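Local atomic coordinates of B-agarase (Agarivorans gilvus, PDB entry 5Z6P), a protein that hydrolyses agarose as a glycoside hydrolase of family 50, probably by cleaving the beta-galactosidic linkages of the polysaccharide. Residues E241-L244 against A245-K249; C536-K539 against A540-E544; E697-M700 against Q701-D705. All coordinates share one frame; numbering follows the deposited sequence.

Contact 1. Residues E241-L244 against A245-K249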
loop_
_atom_site.group_PDB
_atom_site.type_symbol
_atom_site.label_atom_id
_atom_site.label_comp_id
_atom_site.label_asym_id
_atom_site.label_seq_id
_atom_site.Cartn_x
_atom_site.Cartn_y
_atom_site.Cartn_z
ATOM N N GLU A 241 -24.178 9.069 21.082
ATOM C CA GLU A 241 -24.951 7.948 20.567
ATOM C C GLU A 241 -26.198 8.453 19.880
ATOM O O GLU A 241 -26.697 7.825 18.954
ATOM C CB GLU A 241 -25.330 6.973 21.678
ATOM C CG GLU A 241 -24.174 6.155 22.216
ATOM C CD GLU A 241 -23.381 6.892 23.250
ATOM O OE1 GLU A 241 -23.607 8.119 23.415
ATOM O OE2 GLU A 241 -22.537 6.247 23.905
ATOM N N GLN A 242 -26.693 9.598 20.346
ATOM C CA GLN A 242 -27.894 10.197 19.785
ATOM C C GLN A 242 -27.626 10.711 18.379
ATOM O O GLN A 242 -28.403 10.449 17.462
ATOM C CB GLN A 242 -28.412 11.331 20.676
ATOM C CG GLN A 242 -29.701 11.972 20.179
ATOM C CD GLN A 242 -30.781 10.957 19.814
ATOM O OE1 GLN A 242 -30.927 9.923 20.463
ATOM N NE2 GLN A 242 -31.542 11.255 18.767
ATOM N N GLU A 243 -26.527 11.443 18.222
ATOM C CA GLU A 243 -26.118 11.923 16.909
ATOM C C GLU A 243 -25.781 10.733 16.020
ATOM O O GLU A 243 -26.118 10.711 14.840
ATOM C CB GLU A 243 -24.926 12.881 16.999
ATOM C CG GLU A 243 -24.723 13.656 15.696
ATOM C CD GLU A 243 -23.496 14.539 15.683
ATOM O OE1 GLU A 243 -23.443 15.449 14.839
ATOM O OE2 GLU A 243 -22.581 14.336 16.493
ATOM N N LEU A 244 -25.137 9.729 16.603
ATOM C CA LEU A 244 -24.886 8.489 15.891
ATOM C C LEU A 244 -26.186 7.888 15.338
ATOM O O LEU A 244 -26.215 7.443 14.198
ATOM C CB LEU A 244 -24.167 7.489 16.800
ATOM C CG LEU A 244 -23.778 6.132 16.217
ATOM C CD1 LEU A 244 -22.995 6.324 14.927
ATOM C CD2 LEU A 244 -22.974 5.359 17.225
ATOM N N ALA A 245 -27.266 7.910 16.115
ATOM C CA ALA A 245 -28.527 7.323 15.651
ATOM C C ALA A 245 -29.218 8.172 14.589
ATOM O O ALA A 245 -29.856 7.634 13.697
ATOM C CB ALA A 245 -29.474 7.088 16.820
ATOM N N GLU A 246 -29.100 9.490 14.704
ATOM C CA GLU A 246 -29.638 10.424 13.716
ATOM C C GLU A 246 -28.991 10.238 12.346
ATOM O O GLU A 246 -29.667 10.140 11.321
ATOM C CB GLU A 246 -29.412 11.869 14.166
ATOM C CG GLU A 246 -30.373 12.406 15.221
ATOM C CD GLU A 246 -29.981 13.804 15.690
ATOM O OE1 GLU A 246 -29.719 14.673 14.828
ATOM O OE2 GLU A 246 -29.931 14.035 16.918
ATOM N N VAL A 247 -27.665 10.225 12.353
ATOM C CA VAL A 247 -26.880 10.102 11.144
ATOM C C VAL A 247 -27.137 8.753 10.493
ATOM O O VAL A 247 -27.332 8.660 9.280
ATOM C CB VAL A 247 -25.386 10.308 11.446
ATOM C CG1 VAL A 247 -24.521 9.873 10.269
ATOM C CG2 VAL A 247 -25.135 11.773 11.800
ATOM N N THR A 248 -27.184 7.708 11.304
ATOM C CA THR A 248 -27.496 6.376 10.805
ATOM C C THR A 248 -28.873 6.327 10.149
ATOM O O THR A 248 -29.018 5.836 9.032
ATOM C CB THR A 248 -27.453 5.345 11.926
ATOM O OG1 THR A 248 -26.126 5.278 12.442
ATOM C CG2 THR A 248 -27.879 3.981 11.408
ATOM N N LYS A 249 -29.882 6.830 10.853
ATOM C CA LYS A 249 -31.240 6.891 10.315
ATOM C C LYS A 249 -31.260 7.645 8.990
ATOM O O LYS A 249 -31.893 7.215 8.046
ATOM C CB LYS A 249 -32.194 7.560 11.314
ATOM C CG LYS A 249 -33.639 7.619 10.864
ATOM C CD LYS A 249 -34.524 8.176 11.969
ATOM C CE LYS A 249 -35.995 8.178 11.574
ATOM N NZ LYS A 249 -36.505 6.804 11.268
#
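E246 leans back along the helix onto Q242. Its CB lies 3.6 Å from E243 O. Its CG, set beside the backbone N by chi1 of -79°, comes equally near Q242 O. The chain then runs extended, and its tip carries OE2 to 3.7 Å from Q242 NE2. Q242 meets it by bending at chi2, so the two side chains cross at about a right angle, with amide and carboxylate planes 42° apart. At this distance and with the planes turned apart, the polar ends lie near each other across the helix surface, and the contact is loose.

On another side of the helix, T248 doubles back on L244. T248 OG1, beside its own backbone N, donates to L244 O at 2.8 Å, while T248 N donates to the same oxygen at 3.1 Å. The two donors reach it from opposite faces of the carbonyl plane, so the one oxygen is gripped twice. L244 CD1 lies 4.1 Å from T248 OG1, and both side chains pack against helix 397-406. V247 CG2 sits 3.4 Å from E243 O, whereas the E243 carboxylate turns back to H239.

S240, just before the helix, bonds through OG to E243 N, and R225 forms a salt bridge with E241. Residues 241-249 are the first part of helix 241-255, with i to i+4 backbone bonds and a threonine hydroxyl folded back onto the preceding turn.

Contact 2. Residues C536-K539 against A540-E544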
loop_
_atom_site.group_PDB
_atom_site.type_symbol
_atom_site.label_atom_id
_atom_site.label_comp_id
_atom_site.label_asym_id
_atom_site.label_seq_id
_atom_site.Cartn_x
_atom_site.Cartn_y
_atom_site.Cartn_z
ATOM N N CYS A 536 17.891 -27.710 -2.287
ATOM C CA CYS A 536 17.236 -26.592 -2.937
ATOM C C CYS A 536 16.829 -26.965 -4.361
ATOM O O CYS A 536 17.648 -26.902 -5.260
ATOM C CB CYS A 536 18.157 -25.370 -2.950
ATOM S SG CYS A 536 17.417 -23.914 -3.578
ATOM N N PRO A 537 15.566 -27.368 -4.550
ATOM C CA PRO A 537 15.060 -27.767 -5.866
ATOM C C PRO A 537 15.212 -26.674 -6.934
ATOM O O PRO A 537 15.568 -27.001 -8.051
ATOM C CB PRO A 537 13.574 -28.070 -5.598
ATOM C CG PRO A 537 13.502 -28.372 -4.146
ATOM C CD PRO A 537 14.574 -27.578 -3.485
ATOM N N THR A 538 14.926 -25.412 -6.611
ATOM C CA THR A 538 15.096 -24.348 -7.598
ATOM C C THR A 538 16.570 -24.206 -8.057
ATOM O O THR A 538 16.832 -23.998 -9.233
ATOM C CB THR A 538 14.556 -22.980 -7.056
ATOM O OG1 THR A 538 13.123 -23.006 -7.035
ATOM C CG2 THR A 538 14.991 -21.834 -7.938
ATOM N N LYS A 539 17.522 -24.320 -7.132
ATOM C CA LYS A 539 18.937 -24.307 -7.500
ATOM C C LYS A 539 19.257 -25.423 -8.503
ATOM O O LYS A 539 19.971 -25.191 -9.475
ATOM C CB LYS A 539 19.832 -24.442 -6.257
ATOM C CG LYS A 539 21.316 -24.555 -6.568
ATOM C CD LYS A 539 21.801 -23.387 -7.383
ATOM C CE LYS A 539 23.244 -23.543 -7.814
ATOM N NZ LYS A 539 24.219 -23.383 -6.691
ATOM N N ALA A 540 18.730 -26.627 -8.264
ATOM C CA ALA A 540 18.914 -27.734 -9.216
ATOM C C ALA A 540 18.408 -27.346 -10.608
ATOM O O ALA A 540 19.076 -27.590 -11.621
ATOM C CB ALA A 540 18.214 -28.974 -8.739
ATOM N N VAL A 541 17.220 -26.742 -10.643
ATOM C CA VAL A 541 16.640 -26.251 -11.883
ATOM C C VAL A 541 17.566 -25.208 -12.524
ATOM O O VAL A 541 17.796 -25.260 -13.723
ATOM C CB VAL A 541 15.233 -25.628 -11.663
ATOM C CG1 VAL A 541 14.732 -24.952 -12.940
ATOM C CG2 VAL A 541 14.262 -26.691 -11.213
ATOM N N PHE A 542 18.108 -24.291 -11.718
ATOM C CA PHE A 542 18.998 -23.262 -12.246
ATOM C C PHE A 542 20.239 -23.893 -12.899
ATOM O O PHE A 542 20.668 -23.463 -13.955
ATOM C CB PHE A 542 19.453 -22.277 -11.162
ATOM C CG PHE A 542 18.398 -21.269 -10.722
ATOM C CD1 PHE A 542 17.143 -21.224 -11.289
ATOM C CD2 PHE A 542 18.694 -20.357 -9.723
ATOM C CE1 PHE A 542 16.195 -20.268 -10.853
ATOM C CE2 PHE A 542 17.759 -19.420 -9.287
ATOM C CZ PHE A 542 16.519 -19.381 -9.849
ATOM N N VAL A 543 20.807 -24.907 -12.252
ATOM C CA VAL A 543 21.965 -25.607 -12.789
ATOM C C VAL A 543 21.636 -26.225 -14.155
ATOM O O VAL A 543 22.417 -26.131 -15.089
ATOM C CB VAL A 543 22.466 -26.703 -11.819
ATOM C CG1 VAL A 543 23.474 -27.626 -12.510
ATOM C CG2 VAL A 543 23.091 -26.065 -10.600
ATOM N N GLU A 544 20.469 -26.846 -14.266
ATOM C CA GLU A 544 20.095 -27.498 -15.514
ATOM C C GLU A 544 19.821 -26.447 -16.591
ATOM O O GLU A 544 20.092 -26.674 -17.767
ATOM C CB GLU A 544 18.886 -28.407 -15.303
ATOM C CG GLU A 544 18.333 -29.042 -16.574
ATOM C CD GLU A 544 19.271 -30.063 -17.243
ATOM O OE1 GLU A 544 20.187 -30.607 -16.583
ATOM O OE2 GLU A 544 19.063 -30.334 -18.445
#
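T538 and F542 meet because their first torsions send a methyl and a ring to the same place. With chi1 at -73°, T538 holds CG2 anti to its backbone N and OG1 beside that N. F542, with chi1 at -75°, keeps CG beside its own N and lays its ring back toward the preceding turn. The two side chains run side by side in the same direction, and T538 CG2 comes to rest over one ring face. It lies 3.7 Å from the centroid of the F542 ring, 24° off the normal, in a CH-pi contact displaced toward the rim, with F542 CZ 3.5 Å from T538 CG2. Their backbones are joined as well, F542 N donating to T538 O at 2.8 Å. The methyl is thus spent on the ring while OG1 turns to D474, and F594 and L590 of helix 581-609 pack on this apolar patch.

K539 reaches the next turn along another side of the helix. Bent at chi2 and chi4, its chain lays CE 3.8 Å from V543 CG2, the two side chains crossing at a slant. V543 CG2 also comes within 3.4 Å of K539 O. Beyond CE, the ammonium NZ leaves the helix to bond with the backbone oxygens of R531, L529 and L570, so the charge of this buried lysine is probably stabilised by carbonyls. Helix 523-530 adds T528 against C536, T538, K539 and F542.

At the start of this run, C536 O takes the bond from A540 N at 3.2 Å, and P537 occupies the first helical position, where its missing N-H costs no helix bond. C536 SG accepts from K539 N at 3.6 Å, a cysteine N-cap at the start of helix 537-550.

Contact 3. Residues E697-M700 against Q701-D705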
loop_
_atom_site.group_PDB
_atom_site.type_symbol
_atom_site.label_atom_id
_atom_site.label_comp_id
_atom_site.label_asym_id
_atom_site.label_seq_id
_atom_site.Cartn_x
_atom_site.Cartn_y
_atom_site.Cartn_z
ATOM N N GLU A 697 -11.017 10.413 -7.860
ATOM C CA GLU A 697 -11.567 10.511 -9.198
ATOM C C GLU A 697 -10.459 10.584 -10.233
ATOM O O GLU A 697 -10.525 9.902 -11.243
ATOM C CB GLU A 697 -12.494 11.730 -9.327
ATOM C CG GLU A 697 -13.104 11.857 -10.690
ATOM C CD GLU A 697 -14.320 12.761 -10.712
ATOM O OE1 GLU A 697 -14.416 13.655 -9.851
ATOM O OE2 GLU A 697 -15.178 12.553 -11.591
ATOM N N ARG A 698 -9.445 11.402 -9.978
ATOM C CA ARG A 698 -8.332 11.543 -10.903
ATOM C C ARG A 698 -7.622 10.202 -11.132
ATOM O O ARG A 698 -7.287 9.852 -12.262
ATOM C CB ARG A 698 -7.336 12.583 -10.400
ATOM C CG ARG A 698 -7.753 14.037 -10.635
ATOM C CD ARG A 698 -6.621 14.988 -10.224
ATOM N NE ARG A 698 -7.119 16.024 -9.335
ATOM C CZ ARG A 698 -6.502 16.440 -8.242
ATOM N NH1 ARG A 698 -5.333 15.927 -7.887
ATOM N NH2 ARG A 698 -7.057 17.376 -7.506
ATOM N N TYR A 699 -7.401 9.459 -10.054
ATOM C CA TYR A 699 -6.828 8.124 -10.166
ATOM C C TYR A 699 -7.692 7.282 -11.073
ATOM O O TYR A 699 -7.202 6.722 -12.033
ATOM C CB TYR A 699 -6.688 7.446 -8.796
ATOM C CG TYR A 699 -5.868 6.142 -8.807
ATOM C CD1 TYR A 699 -6.386 4.956 -9.320
ATOM C CD2 TYR A 699 -4.586 6.108 -8.273
ATOM C CE1 TYR A 699 -5.623 3.755 -9.301
ATOM C CE2 TYR A 699 -3.821 4.925 -8.267
ATOM C CZ TYR A 699 -4.338 3.765 -8.772
ATOM O OH TYR A 699 -3.559 2.626 -8.736
ATOM N N MET A 700 -8.981 7.211 -10.792
ATOM C CA MET A 700 -9.834 6.293 -11.526
ATOM C C MET A 700 -9.947 6.582 -13.019
ATOM O O MET A 700 -10.033 5.646 -13.810
ATOM C CB MET A 700 -11.213 6.254 -10.913
ATOM C CG MET A 700 -11.237 5.489 -9.610
ATOM S SD MET A 700 -10.625 3.819 -9.827
ATOM C CE MET A 700 -11.858 3.199 -10.966
ATOM N N GLN A 701 -9.941 7.859 -13.400
ATOM C CA GLN A 701 -10.072 8.250 -14.803
ATOM C C GLN A 701 -8.957 7.607 -15.596
ATOM O O GLN A 701 -9.123 7.098 -16.701
ATOM C CB GLN A 701 -9.995 9.774 -14.951
ATOM C CG GLN A 701 -11.127 10.540 -14.325
ATOM C CD GLN A 701 -10.931 12.049 -14.394
ATOM O OE1 GLN A 701 -9.808 12.541 -14.463
ATOM N NE2 GLN A 701 -12.031 12.788 -14.355
ATOM N N THR A 702 -7.802 7.663 -14.964
ATOM C CA THR A 702 -6.561 7.151 -15.453
ATOM C C THR A 702 -6.595 5.621 -15.712
ATOM O O THR A 702 -5.991 5.111 -16.672
ATOM C CB THR A 702 -5.499 7.593 -14.433
ATOM O OG1 THR A 702 -4.620 8.581 -14.988
ATOM C CG2 THR A 702 -4.833 6.489 -13.823
ATOM N N VAL A 703 -7.363 4.897 -14.911
ATOM C CA VAL A 703 -7.479 3.453 -15.090
ATOM C C VAL A 703 -8.529 3.156 -16.153
ATOM O O VAL A 703 -8.322 2.301 -17.016
ATOM C CB VAL A 703 -7.834 2.745 -13.770
ATOM C CG1 VAL A 703 -7.963 1.232 -13.970
ATOM C CG2 VAL A 703 -6.786 3.077 -12.688
ATOM N N VAL A 704 -9.650 3.866 -16.091
ATOM C CA VAL A 704 -10.703 3.712 -17.082
ATOM C C VAL A 704 -10.159 4.021 -18.478
ATOM O O VAL A 704 -10.551 3.377 -19.443
ATOM C CB VAL A 704 -11.918 4.612 -16.772
ATOM C CG1 VAL A 704 -12.961 4.494 -17.856
ATOM C CG2 VAL A 704 -12.529 4.207 -15.459
ATOM N N ASP A 705 -9.228 4.971 -18.560
ATOM C CA ASP A 705 -8.647 5.390 -19.835
ATOM C C ASP A 705 -7.586 4.414 -20.352
ATOM O O ASP A 705 -7.189 4.488 -21.507
ATOM C CB ASP A 705 -8.014 6.780 -19.727
ATOM C CG ASP A 705 -9.043 7.917 -19.746
ATOM O OD1 ASP A 705 -10.228 7.667 -20.032
ATOM O OD2 ASP A 705 -8.652 9.064 -19.478
HETATM O O HOH W 1 -14.671 10.887 -14.186
HETATM O O HOH W 2 -7.070 11.881 -14.136
#
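M700 O is gripped by two backbone donors of the next turn. V704 N donates to M700 O at 2.9 Å, almost straight, with an N-H...O angle of 175°. V703 N lies 3.0 Å from M700 O but stands above the carbonyl plane, 68° out of it and not on a lone pair, and its N-H also points less directly at the oxygen. V703 N makes a further weak, long bond to Y699 O. It thus divides its hydrogen between an i+3 and a weak i+4 acceptor, a local departure from the regular alpha-helical pattern. V704 CG2 adds apolar cover to M700 O at 3.3 Å.

Y699 CE1 meets V703 CG2 at 3.6 Å, the tyrosine and valine side chains slanting across each other. The tyrosine leans away to stack on F669 and to bond through OH with Y644 O, while V703 packs on F709 and A712 of strand 709-714 and on F301 of strand 299-305. Helix 689-704 thus crosses over between the parallel neighbours 664-668 and 709-714 as a beta-alpha-beta unit, consistent with the (beta/alpha)8 barrel of this glycosidase family. M700 faces the same sheet through T303 and A712, and V754 of helix 745-762 covers it from a further side.

On the polar side, Q701 turns back along the helix beside E697, chi1 of -66° putting its CG 3.2 Å from E697 O. The carboxylate and amide do not bond directly: one water donates to E697 OE2 and accepts from Q701 NE2. A second water donates to both Q701 OE1 and R698 O, at 2.8 Å from each, so the two waters are consistent with the amide orientation, OE1 toward one and NE2 toward the other. E697 OE1 is taken by a salt bridge to R753.

How the contacts relate
All three contacts are short runs within different alpha-helices and none touches another. Contacts 1 and 2 lie on opposite sides of the chain's centre, their own centres 62 Å apart. Contact 3 is more central, its centre 34 Å from that of contact 1 and 43 Å from that of contact 2, with nearest atoms still about 23 Å and 30 Å away. In sequence they come one after the other. Contact 3, centred about 18 Å from the chain's centre, packs against the strands of the probable catalytic barrel, whereas contacts 1 and 2 pack mainly on other helices and loops, each about 33 Å from the chain's centre.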